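PDB 5K04: N-terminal acetyltransferase B complex subunit MDM20 from Candida albicans, which serves as the auxiliary, non-catalytic subunit of the NatB complex, partnering the subunit NAT3 and probably supporting acetylation of protein N termini. Local coordinates for residues L253-G258 / S280-E285; E299-K304 / Y312-Q317; N343-N348 / T376-V381; D354-F359 / L398-E403. All coordinates share one frame; numbering follows the deposited sequence.

In the fold
Four contacts lie along the helical region of this chain that the NatB auxiliary-subunit family spans; contacts 1, 2 and 3 follow in series. Nearest the N terminus, contact 1 joins helices 248-260 and 277-289, closing a loop of 21 residues between its segments that includes the short helix 265-269. Contact 2, between helices 295-305 and 311-315, closes a short loop, seven residues separating its segments; Leu281 and Ile284 of contact 1 pack on its Tyr301 and Leu315. Contact 3 then joins helix 337-346 to helix 372-383, linked to contact 2 through Tyr302 and Asn343. Contact 4, between helices 353-358 and 388-404, crosses contact 3 because their segments alternate, and the Arg344-Asp354 salt bridge fastens the pair together.

Contact 1: L253-G258 / S280-E285; sequences LWILSG and SLLKIE
Ile255 and Leu282 carry the contact between segments 253-258 and 280-285, their methyl groups passing one another in opposite directions. Each offers two branches. CD1 of Ile255 meets CD1 of Leu282 at 3.8 Å, and CG2 of Ile255 lies 3.9 Å from CD2 of Leu282, so the two forks are paired branch to branch. Leu282 presents its fork this way because CG stands opposite the backbone N (chi1 -171°). The longer arm of Ile255 also reaches the next helical turn, where its CD1 is 3.9 Å from the backbone O of Glu285 and 4.1 Å from CB of Glu285. Of the glutamate's side chain, CB joins the packing; the chain bends at chi2 (83°) and carries the carboxylate off to Tyr318, whose OH is hydrogen-bonded to OE1. A glutamate thus suits the edge of the apolar patch, with methylene inside and charge outside.

Further out, Trp251 and Leu272 also touch Leu282, and Phe248 lies against Glu285. On helix 248-260 the neighbouring Trp254 faces helix 229-242, stacking on His233 and bonding through NE1 to Glu237. Behind the contact, Ser257 folds its OG back to Leu253 O at 2.7 Å; this carbonyl also takes Ser257 N, from the opposite face of its plane, so a small polar residue is satisfied by its own helix. Branched aliphatic residues meeting between helices 248-260 and 277-289, with helix 229-242 against the former, are consistent with the TPR-like helical solenoid to which this family is related.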
# COMPACT_ATOMS: atom_id res chain seq x y z
N LEU A 253 -6.45 -15.23 27.16
CA LEU A 253 -5.39 -15.32 28.16
C LEU A 253 -5.96 -15.54 29.55
O LEU A 253 -5.38 -16.28 30.36
CB LEU A 253 -4.53 -14.05 28.12
CG LEU A 253 -3.69 -13.80 26.86
CD1 LEU A 253 -2.81 -12.57 27.04
CD2 LEU A 253 -2.81 -14.98 26.48
N TRP A 254 -7.13 -14.96 29.84
CA TRP A 254 -7.74 -15.10 31.16
C TRP A 254 -8.19 -16.53 31.44
O TRP A 254 -8.03 -17.02 32.56
CB TRP A 254 -8.92 -14.14 31.29
CG TRP A 254 -9.63 -14.22 32.61
CD1 TRP A 254 -9.22 -13.67 33.80
CD2 TRP A 254 -10.88 -14.86 32.87
NE1 TRP A 254 -10.15 -13.96 34.79
CE2 TRP A 254 -11.17 -14.69 34.24
CE3 TRP A 254 -11.78 -15.58 32.08
CZ2 TRP A 254 -12.32 -15.19 34.82
CZ3 TRP A 254 -12.91 -16.10 32.66
CH2 TRP A 254 -13.18 -15.89 34.02
N ILE A 255 -8.77 -17.22 30.44
CA ILE A 255 -9.18 -18.61 30.67
C ILE A 255 -7.97 -19.53 30.61
O ILE A 255 -7.92 -20.54 31.34
CB ILE A 255 -10.26 -19.06 29.67
CG1 ILE A 255 -9.74 -19.06 28.23
CG2 ILE A 255 -11.53 -18.23 29.82
CD1 ILE A 255 -10.63 -19.76 27.24
N LEU A 256 -7.01 -19.22 29.75
CA LEU A 256 -5.77 -19.99 29.71
C LEU A 256 -5.09 -19.97 31.08
O LEU A 256 -4.89 -21.01 31.71
CB LEU A 256 -4.84 -19.44 28.63
CG LEU A 256 -3.47 -20.11 28.59
CD1 LEU A 256 -3.63 -21.61 28.37
CD2 LEU A 256 -2.59 -19.51 27.54
N SER A 257 -4.75 -18.77 31.56
CA SER A 257 -4.08 -18.65 32.84
C SER A 257 -4.95 -19.20 33.97
O SER A 257 -4.43 -19.79 34.92
CB SER A 257 -3.68 -17.19 33.09
OG SER A 257 -4.78 -16.31 32.95
N GLY A 258 -6.27 -19.02 33.87
CA GLY A 258 -7.16 -19.58 34.88
C GLY A 258 -7.01 -21.08 35.02
O GLY A 258 -6.90 -21.61 36.13
N SER A 280 -19.64 -15.07 24.12
CA SER A 280 -20.29 -16.19 23.45
C SER A 280 -19.29 -17.04 22.70
O SER A 280 -19.34 -18.27 22.75
CB SER A 280 -21.38 -15.67 22.52
OG SER A 280 -22.42 -15.08 23.28
N LEU A 281 -18.34 -16.39 22.02
CA LEU A 281 -17.26 -17.13 21.37
C LEU A 281 -16.32 -17.73 22.39
O LEU A 281 -15.79 -18.83 22.19
CB LEU A 281 -16.48 -16.21 20.41
CG LEU A 281 -17.20 -15.81 19.13
CD1 LEU A 281 -16.35 -14.88 18.29
CD2 LEU A 281 -17.60 -17.03 18.31
N LEU A 282 -16.09 -17.02 23.50
CA LEU A 282 -15.16 -17.52 24.51
C LEU A 282 -15.63 -18.84 25.09
O LEU A 282 -14.81 -19.72 25.39
CB LEU A 282 -15.00 -16.50 25.63
CG LEU A 282 -13.89 -16.81 26.63
CD1 LEU A 282 -12.54 -16.69 25.95
CD2 LEU A 282 -13.99 -15.89 27.83
N LYS A 283 -16.95 -19.01 25.23
CA LYS A 283 -17.51 -20.25 25.76
C LYS A 283 -17.13 -21.44 24.89
O LYS A 283 -16.90 -22.54 25.40
CB LYS A 283 -19.02 -20.13 25.89
CG LYS A 283 -19.45 -19.32 27.10
CD LYS A 283 -20.95 -19.29 27.26
CE LYS A 283 -21.37 -18.52 28.52
NZ LYS A 283 -21.06 -19.24 29.80
N ILE A 284 -17.04 -21.22 23.57
CA ILE A 284 -16.48 -22.22 22.67
C ILE A 284 -15.01 -22.45 22.99
O ILE A 284 -14.55 -23.59 23.08
CB ILE A 284 -16.66 -21.80 21.21
CG1 ILE A 284 -18.11 -21.37 20.95
CG2 ILE A 284 -16.27 -22.95 20.30
CD1 ILE A 284 -18.37 -20.86 19.56
N GLU A 285 -14.26 -21.36 23.13
CA GLU A 285 -12.84 -21.47 23.45
C GLU A 285 -12.63 -22.13 24.81
O GLU A 285 -11.62 -22.80 25.04
CB GLU A 285 -12.20 -20.08 23.42
CG GLU A 285 -10.76 -20.05 22.92
CD GLU A 285 -10.64 -20.03 21.41
OE1 GLU A 285 -11.45 -19.34 20.76
OE2 GLU A 285 -9.72 -20.70 20.89

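Contact 2: E299-K304 / Y312-Q317; sequences ENYYQK and YADLSQ
The polar link joins Tyr301 to Asp314: the phenol donates its hydrogen bond to OD2, with Tyr301 OH modelled 2.3 Å from Asp314 OD2. That length is very short and its exact value doubtful at this resolution. The two side chains cross at about a right angle, the ring and carboxylate planes being turned 58° apart. A chi1 of 175° swings the phenol away from its own backbone N and across the gap to segment 312-317. The same OD2 is gripped a second time, by NE of Arg277 in a salt bridge.

The apolar part is built round Leu315. It slides past the Tyr301 ring obliquely, its branch carbon CG and methyl CD2 both 3.6 Å from Tyr301 CD2. On the next residue of the helix, CB of Tyr302 is 4.2 Å from CD1 of Leu315, while the phenol of Tyr302 leads off to Asn343. Tyrosine suits position 301 since one flat side chain packs a leucine and bonds a carboxylate.

Outside the two segments, Tyr84 of the NAT3 subunit packs on Ala313 and Asp314, and Gln317 bonds Thr49 of NAT3. The buried carboxylate, held by a phenol and an arginine about 12 Å from the bound coenzyme A, would probably stay ionised, and its two partners on OD2 limit its rotation beside the subunit interface.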
# COMPACT_ATOMS: atom_id res chain seq x y z
N GLU A 299 -24.17 -23.75 19.19
CA GLU A 299 -25.59 -23.47 18.97
C GLU A 299 -26.01 -22.17 19.66
O GLU A 299 -26.80 -21.40 19.11
CB GLU A 299 -26.43 -24.66 19.46
CG GLU A 299 -26.33 -25.90 18.57
CD GLU A 299 -26.86 -27.17 19.24
OE1 GLU A 299 -27.37 -27.08 20.38
OE2 GLU A 299 -26.77 -28.26 18.63
N ASN A 300 -25.47 -21.90 20.86
CA ASN A 300 -25.85 -20.70 21.59
C ASN A 300 -25.31 -19.44 20.90
O ASN A 300 -25.99 -18.41 20.86
CB ASN A 300 -25.38 -20.80 23.04
CG ASN A 300 -25.45 -19.45 23.80
OD1 ASN A 300 -26.52 -19.06 24.29
ND2 ASN A 300 -24.30 -18.75 23.91
N TYR A 301 -24.09 -19.51 20.36
CA TYR A 301 -23.58 -18.37 19.60
C TYR A 301 -24.44 -18.12 18.37
O TYR A 301 -24.79 -16.98 18.07
CB TYR A 301 -22.12 -18.58 19.19
CG TYR A 301 -21.64 -17.45 18.32
CD1 TYR A 301 -21.14 -16.27 18.87
CD2 TYR A 301 -21.75 -17.52 16.93
CE1 TYR A 301 -20.73 -15.21 18.06
CE2 TYR A 301 -21.35 -16.47 16.12
CZ TYR A 301 -20.84 -15.32 16.68
OH TYR A 301 -20.45 -14.29 15.86
N TYR A 302 -24.80 -19.19 17.65
CA TYR A 302 -25.57 -19.07 16.42
C TYR A 302 -26.95 -18.48 16.69
O TYR A 302 -27.46 -17.67 15.90
CB TYR A 302 -25.70 -20.44 15.74
CG TYR A 302 -26.64 -20.45 14.55
CD1 TYR A 302 -26.18 -20.15 13.28
CD2 TYR A 302 -27.99 -20.73 14.69
CE1 TYR A 302 -27.02 -20.15 12.18
CE2 TYR A 302 -28.85 -20.73 13.59
CZ TYR A 302 -28.36 -20.43 12.34
OH TYR A 302 -29.19 -20.42 11.25
N GLN A 303 -27.59 -18.88 17.80
CA GLN A 303 -28.93 -18.38 18.10
C GLN A 303 -28.91 -16.89 18.40
O GLN A 303 -29.87 -16.18 18.10
CB GLN A 303 -29.54 -19.14 19.28
CG GLN A 303 -29.84 -20.61 19.01
CD GLN A 303 -30.82 -20.82 17.85
OE1 GLN A 303 -31.70 -20.00 17.60
NE2 GLN A 303 -30.65 -21.93 17.12
N LYS A 304 -27.82 -16.41 18.99
CA LYS A 304 -27.69 -15.00 19.32
C LYS A 304 -27.22 -14.17 18.13
O LYS A 304 -27.57 -12.99 18.05
CB LYS A 304 -26.74 -14.83 20.49
CG LYS A 304 -27.26 -15.46 21.77
CD LYS A 304 -26.30 -15.27 22.93
CE LYS A 304 -27.00 -15.56 24.25
NZ LYS A 304 -28.23 -14.70 24.40
N TYR A 312 -20.90 -16.39 10.40
CA TYR A 312 -20.16 -17.42 9.68
C TYR A 312 -18.66 -17.31 9.93
O TYR A 312 -18.00 -18.32 10.20
CB TYR A 312 -20.42 -17.33 8.18
CG TYR A 312 -19.53 -18.25 7.39
CD1 TYR A 312 -19.80 -19.62 7.32
CD2 TYR A 312 -18.43 -17.77 6.72
CE1 TYR A 312 -18.98 -20.47 6.59
CE2 TYR A 312 -17.60 -18.61 6.00
CZ TYR A 312 -17.88 -19.96 5.94
OH TYR A 312 -17.05 -20.79 5.22
N ALA A 313 -18.11 -16.10 9.80
CA ALA A 313 -16.67 -15.93 9.96
C ALA A 313 -16.23 -16.25 11.39
O ALA A 313 -15.13 -16.79 11.60
CB ALA A 313 -16.25 -14.51 9.57
N ASP A 314 -17.08 -15.97 12.36
CA ASP A 314 -16.76 -16.28 13.75
C ASP A 314 -16.76 -17.80 14.00
O ASP A 314 -15.88 -18.31 14.70
CB ASP A 314 -17.76 -15.56 14.66
CG ASP A 314 -17.57 -14.02 14.67
OD1 ASP A 314 -16.61 -13.50 14.05
OD2 ASP A 314 -18.39 -13.33 15.32
N LEU A 315 -17.74 -18.53 13.46
CA LEU A 315 -17.85 -19.96 13.77
C LEU A 315 -16.98 -20.84 12.89
O LEU A 315 -16.40 -21.83 13.37
CB LEU A 315 -19.31 -20.42 13.66
CG LEU A 315 -20.18 -19.92 14.81
CD1 LEU A 315 -21.62 -20.37 14.61
CD2 LEU A 315 -19.64 -20.37 16.18
N SER A 316 -16.86 -20.51 11.60
CA SER A 316 -16.16 -21.36 10.65
C SER A 316 -14.69 -21.52 10.99
O SER A 316 -14.03 -22.40 10.41
CB SER A 316 -16.31 -20.80 9.23
OG SER A 316 -15.78 -19.49 9.15
N GLN A 317 -14.15 -20.71 11.89
CA GLN A 317 -12.78 -20.90 12.34
C GLN A 317 -12.64 -22.08 13.29
O GLN A 317 -11.52 -22.54 13.53
CB GLN A 317 -12.27 -19.63 13.01
CG GLN A 317 -12.80 -19.43 14.41
CD GLN A 317 -12.33 -18.12 15.00
OE1 GLN A 317 -11.38 -18.08 15.79
NE2 GLN A 317 -13.00 -17.04 14.62

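Contact 3: N343-N348 / T376-V381; sequences NRKFVN and TLRTIV
Torsions along Lys345 and Arg378 bring an aliphatic chain over a flat cation. Arg378 runs straight out from its helix, extended from CG to NE, which pushes the guanidinium across toward segment 343-348. In Lys345, chi1 (-74°) sets CG over one face of that guanidinium, above its centre and 3.7 Å from CZ of Arg378. The bend at chi3 (117°) then brings CE of Lys345 to 3.5 Å from NH2 of Arg378, and the two side chains cross at about a right angle. The charged ends stay apart, Lys345 NZ lying 4.7 Å from Arg378 NH2, and this nearness of like charges would be expected to cost some energy. Part of the arginine is satisfied outside the segments, since NH2 bonds Gly558 O.

Asn348 stands at the guanidinium edge, close to its plane, its OD1 4.0 Å from Arg378 NH1; that is a loose polar approach, with the amide turned nearly perpendicular to the guanidinium. What places Asn348 there is the end of helix 337-346. Its positive phi (37°), which asparagine tolerates well, lets Asn348 N bond Lys345 O at 3.0 Å while Gln349 N reaches back to Arg344 O. Gln83 of the NAT3 subunit also packs on Lys345, and Arg344 pairs with Asp354. The helix terminus is a Schellman motif with Asn348 as its C-prime residue, whose side-chain end comes near the arginine of a later helix in an all-helical fold.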
# COMPACT_ATOMS: atom_id res chain seq x y z
N ASN A 343 -26.43 -19.28 6.71
CA ASN A 343 -26.76 -20.69 6.48
C ASN A 343 -26.24 -21.17 5.13
O ASN A 343 -25.66 -22.26 5.04
CB ASN A 343 -28.27 -20.91 6.57
CG ASN A 343 -28.80 -20.68 7.97
OD1 ASN A 343 -28.03 -20.45 8.91
ND2 ASN A 343 -30.12 -20.71 8.11
N ARG A 344 -26.42 -20.37 4.08
CA ARG A 344 -25.91 -20.76 2.76
C ARG A 344 -24.39 -20.84 2.75
O ARG A 344 -23.81 -21.66 2.03
CB ARG A 344 -26.39 -19.78 1.70
CG ARG A 344 -27.90 -19.82 1.47
CD ARG A 344 -28.29 -21.01 0.63
NE ARG A 344 -29.75 -21.13 0.50
CZ ARG A 344 -30.42 -20.94 -0.63
NH1 ARG A 344 -29.77 -20.64 -1.75
NH2 ARG A 344 -31.73 -21.05 -0.65
N LYS A 345 -23.72 -20.00 3.55
CA LYS A 345 -22.27 -20.09 3.69
C LYS A 345 -21.88 -21.35 4.46
O LYS A 345 -20.93 -22.04 4.08
CB LYS A 345 -21.74 -18.86 4.39
CG LYS A 345 -21.73 -17.61 3.53
CD LYS A 345 -21.63 -16.38 4.39
CE LYS A 345 -20.38 -15.62 4.13
NZ LYS A 345 -20.64 -14.18 4.39
N PHE A 346 -22.61 -21.66 5.54
CA PHE A 346 -22.27 -22.83 6.33
C PHE A 346 -22.32 -24.10 5.49
O PHE A 346 -21.43 -24.95 5.57
CB PHE A 346 -23.19 -22.94 7.54
CG PHE A 346 -22.87 -21.96 8.65
CD1 PHE A 346 -21.64 -22.02 9.30
CD2 PHE A 346 -23.80 -21.01 9.06
CE1 PHE A 346 -21.32 -21.12 10.33
CE2 PHE A 346 -23.51 -20.12 10.08
CZ PHE A 346 -22.26 -20.17 10.72
N VAL A 347 -23.35 -24.23 4.63
CA VAL A 347 -23.52 -25.42 3.79
C VAL A 347 -22.79 -25.26 2.47
O VAL A 347 -22.93 -26.08 1.56
CB VAL A 347 -25.00 -25.72 3.54
CG1 VAL A 347 -25.75 -25.81 4.86
CG2 VAL A 347 -25.61 -24.64 2.65
N ASN A 348 -21.98 -24.20 2.36
CA ASN A 348 -21.30 -23.79 1.13
C ASN A 348 -22.15 -24.02 -0.12
O ASN A 348 -21.80 -24.79 -1.02
CB ASN A 348 -19.95 -24.48 0.99
CG ASN A 348 -19.12 -23.88 -0.13
OD1 ASN A 348 -19.35 -22.74 -0.55
ND2 ASN A 348 -18.16 -24.65 -0.64
N THR A 376 -24.72 -13.67 -4.08
CA THR A 376 -24.67 -13.57 -5.54
C THR A 376 -23.24 -13.52 -6.05
O THR A 376 -22.91 -14.13 -7.08
CB THR A 376 -25.48 -12.35 -6.02
OG1 THR A 376 -24.91 -11.13 -5.52
CG2 THR A 376 -26.90 -12.46 -5.53
N LEU A 377 -22.35 -12.81 -5.33
CA LEU A 377 -20.95 -12.77 -5.75
C LEU A 377 -20.32 -14.16 -5.70
O LEU A 377 -19.66 -14.59 -6.66
CB LEU A 377 -20.17 -11.78 -4.89
CG LEU A 377 -18.68 -11.60 -5.23
CD1 LEU A 377 -18.49 -11.08 -6.65
CD2 LEU A 377 -18.01 -10.69 -4.23
N ARG A 378 -20.56 -14.90 -4.62
CA ARG A 378 -20.13 -16.29 -4.56
C ARG A 378 -20.68 -17.10 -5.73
O ARG A 378 -19.96 -17.89 -6.35
CB ARG A 378 -20.57 -16.91 -3.22
CG ARG A 378 -19.68 -16.56 -2.03
CD ARG A 378 -20.31 -16.99 -0.71
NE ARG A 378 -19.43 -16.79 0.44
CZ ARG A 378 -18.86 -17.77 1.15
NH1 ARG A 378 -19.07 -19.04 0.84
NH2 ARG A 378 -18.07 -17.47 2.19
N THR A 379 -21.96 -16.92 -6.05
CA THR A 379 -22.50 -17.61 -7.22
C THR A 379 -21.78 -17.17 -8.49
O THR A 379 -21.41 -18.00 -9.32
CB THR A 379 -24.01 -17.38 -7.33
OG1 THR A 379 -24.66 -17.88 -6.16
CG2 THR A 379 -24.57 -18.12 -8.54
N ILE A 380 -21.54 -15.87 -8.63
CA ILE A 380 -20.90 -15.39 -9.85
C ILE A 380 -19.47 -15.90 -9.93
O ILE A 380 -19.03 -16.39 -10.98
CB ILE A 380 -20.98 -13.85 -9.92
CG1 ILE A 380 -22.40 -13.42 -10.30
CG2 ILE A 380 -19.99 -13.31 -10.93
CD1 ILE A 380 -22.64 -11.91 -10.21
N VAL A 381 -18.74 -15.84 -8.82
CA VAL A 381 -17.33 -16.25 -8.84
C VAL A 381 -17.21 -17.73 -9.17
O VAL A 381 -16.35 -18.14 -9.96
CB VAL A 381 -16.65 -15.89 -7.51
CG1 VAL A 381 -15.25 -16.43 -7.50
CG2 VAL A 381 -16.64 -14.38 -7.32

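Contact 4: D354-F359 / L398-E403; sequences DVYERF and LKHLLE
Segments 354-359 and 398-403 come closest at Tyr356 and Leu401, whose CA atoms are 9.8 Å apart, so long side chains must span the gap. Tyr356 does most of this. With chi1 at 172°, its ring extends away from the backbone N and toward segment 398-403.

Leu401 meets the side of that ring obliquely with a single methyl: CD2 of Leu401 is 3.3 Å from CE1 of Tyr356, which is tight for two carbons, and 3.8 Å from CZ of Tyr356. The phenol end reaches past the leucine to His400, one residue earlier on the same helix. There Tyr356 OH lies at the edge of the imidazole, near its plane, 3.1 Å from His400 CE1 and 3.4 Å from His400 ND1. Each flat group meets the other at its rim, so the rings do not stack on one another. Ile724 packs on both Tyr356 and His400, while Thr376 of helix 372-383 touches both Tyr356 and Leu401.

A tyrosine suits this place because its hydrocarbon ring can lie against leucine while its hydroxyl meets a polar heterocycle. The chemistry therefore implies a join resting on close packing of ring and methyl, with the phenol oxygen set against the polar rim of the imidazole.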
# COMPACT_ATOMS: atom_id res chain seq x y z
N ASP A 354 -32.24 -17.87 -5.98
CA ASP A 354 -33.55 -17.95 -5.34
C ASP A 354 -33.64 -16.95 -4.18
O ASP A 354 -34.67 -16.31 -3.98
CB ASP A 354 -33.83 -19.38 -4.86
CG ASP A 354 -32.76 -19.90 -3.89
OD1 ASP A 354 -31.56 -19.60 -4.09
OD2 ASP A 354 -33.13 -20.60 -2.94
N VAL A 355 -32.54 -16.78 -3.43
CA VAL A 355 -32.55 -15.83 -2.33
C VAL A 355 -32.47 -14.41 -2.85
O VAL A 355 -33.16 -13.51 -2.36
CB VAL A 355 -31.41 -16.13 -1.35
CG1 VAL A 355 -31.42 -15.14 -0.20
CG2 VAL A 355 -31.51 -17.54 -0.83
N TYR A 356 -31.63 -14.19 -3.87
CA TYR A 356 -31.59 -12.91 -4.57
C TYR A 356 -32.99 -12.47 -5.00
O TYR A 356 -33.40 -11.33 -4.77
CB TYR A 356 -30.66 -12.98 -5.77
CG TYR A 356 -30.77 -11.73 -6.61
CD1 TYR A 356 -30.09 -10.57 -6.24
CD2 TYR A 356 -31.59 -11.69 -7.73
CE1 TYR A 356 -30.22 -9.40 -6.97
CE2 TYR A 356 -31.73 -10.53 -8.48
CZ TYR A 356 -31.04 -9.39 -8.10
OH TYR A 356 -31.17 -8.24 -8.85
N GLU A 357 -33.75 -13.37 -5.62
CA GLU A 357 -35.09 -13.01 -6.08
C GLU A 357 -36.01 -12.60 -4.94
O GLU A 357 -36.97 -11.85 -5.17
CB GLU A 357 -35.71 -14.15 -6.88
CG GLU A 357 -35.06 -14.40 -8.25
CD GLU A 357 -35.28 -13.27 -9.26
OE1 GLU A 357 -36.11 -12.38 -9.00
OE2 GLU A 357 -34.63 -13.30 -10.33
N ARG A 358 -35.74 -13.06 -3.72
CA ARG A 358 -36.55 -12.68 -2.56
C ARG A 358 -36.08 -11.39 -1.90
O ARG A 358 -36.84 -10.81 -1.13
CB ARG A 358 -36.54 -13.81 -1.52
CG ARG A 358 -37.47 -14.98 -1.86
CD ARG A 358 -37.03 -16.24 -1.13
NE ARG A 358 -37.01 -16.05 0.32
CZ ARG A 358 -36.29 -16.79 1.17
NH1 ARG A 358 -35.51 -17.77 0.72
NH2 ARG A 358 -36.35 -16.54 2.47
N PHE A 359 -34.87 -10.94 -2.19
CA PHE A 359 -34.32 -9.73 -1.57
C PHE A 359 -33.52 -8.91 -2.59
O PHE A 359 -32.43 -8.41 -2.28
CB PHE A 359 -33.42 -10.08 -0.37
CG PHE A 359 -34.05 -11.02 0.63
CD1 PHE A 359 -33.92 -12.39 0.50
CD2 PHE A 359 -34.72 -10.52 1.74
CE1 PHE A 359 -34.48 -13.25 1.44
CE2 PHE A 359 -35.29 -11.38 2.68
CZ PHE A 359 -35.17 -12.75 2.52
N LEU A 398 -23.14 -8.39 -12.86
CA LEU A 398 -22.52 -7.46 -11.91
C LEU A 398 -23.10 -6.06 -12.05
O LEU A 398 -23.54 -5.46 -11.07
CB LEU A 398 -21.00 -7.44 -12.10
CG LEU A 398 -20.27 -8.71 -11.65
CD1 LEU A 398 -18.78 -8.61 -11.90
CD2 LEU A 398 -20.53 -9.03 -10.15
N LYS A 399 -23.14 -5.54 -13.29
CA LYS A 399 -23.75 -4.23 -13.55
C LYS A 399 -25.20 -4.18 -13.06
O LYS A 399 -25.65 -3.17 -12.53
CB LYS A 399 -23.69 -3.89 -15.04
CG LYS A 399 -22.28 -3.75 -15.59
CD LYS A 399 -22.29 -3.61 -17.09
CE LYS A 399 -23.03 -2.36 -17.53
NZ LYS A 399 -23.27 -2.39 -19.00
N HIS A 400 -25.94 -5.27 -13.26
CA HIS A 400 -27.34 -5.27 -12.84
C HIS A 400 -27.47 -5.16 -11.33
O HIS A 400 -28.26 -4.37 -10.82
CB HIS A 400 -28.07 -6.52 -13.34
CG HIS A 400 -29.51 -6.55 -12.96
ND1 HIS A 400 -29.97 -7.23 -11.85
CD2 HIS A 400 -30.58 -5.94 -13.49
CE1 HIS A 400 -31.27 -7.06 -11.73
NE2 HIS A 400 -31.67 -6.27 -12.72
N LEU A 401 -26.68 -5.96 -10.61
CA LEU A 401 -26.62 -5.86 -9.15
C LEU A 401 -26.21 -4.47 -8.68
O LEU A 401 -26.74 -3.96 -7.69
CB LEU A 401 -25.66 -6.93 -8.61
CG LEU A 401 -25.97 -8.36 -9.04
CD1 LEU A 401 -24.93 -9.34 -8.53
CD2 LEU A 401 -27.37 -8.78 -8.60
N LEU A 402 -25.26 -3.84 -9.39
CA LEU A 402 -24.75 -2.53 -8.97
C LEU A 402 -25.76 -1.41 -9.19
O LEU A 402 -25.59 -0.33 -8.61
CB LEU A 402 -23.43 -2.21 -9.69
CG LEU A 402 -22.18 -2.92 -9.14
CD1 LEU A 402 -20.97 -2.90 -10.07
CD2 LEU A 402 -21.80 -2.30 -7.79
N GLU A 403 -26.78 -1.62 -10.04
CA GLU A 403 -27.85 -0.63 -10.21
C GLU A 403 -28.58 -0.36 -8.90
O GLU A 403 -28.92 0.78 -8.58
CB GLU A 403 -28.87 -1.09 -11.27
CG GLU A 403 -28.40 -1.18 -12.71
CD GLU A 403 -29.40 -1.90 -13.61
OE1 GLU A 403 -30.55 -2.10 -13.15
OE2 GLU A 403 -29.05 -2.27 -14.75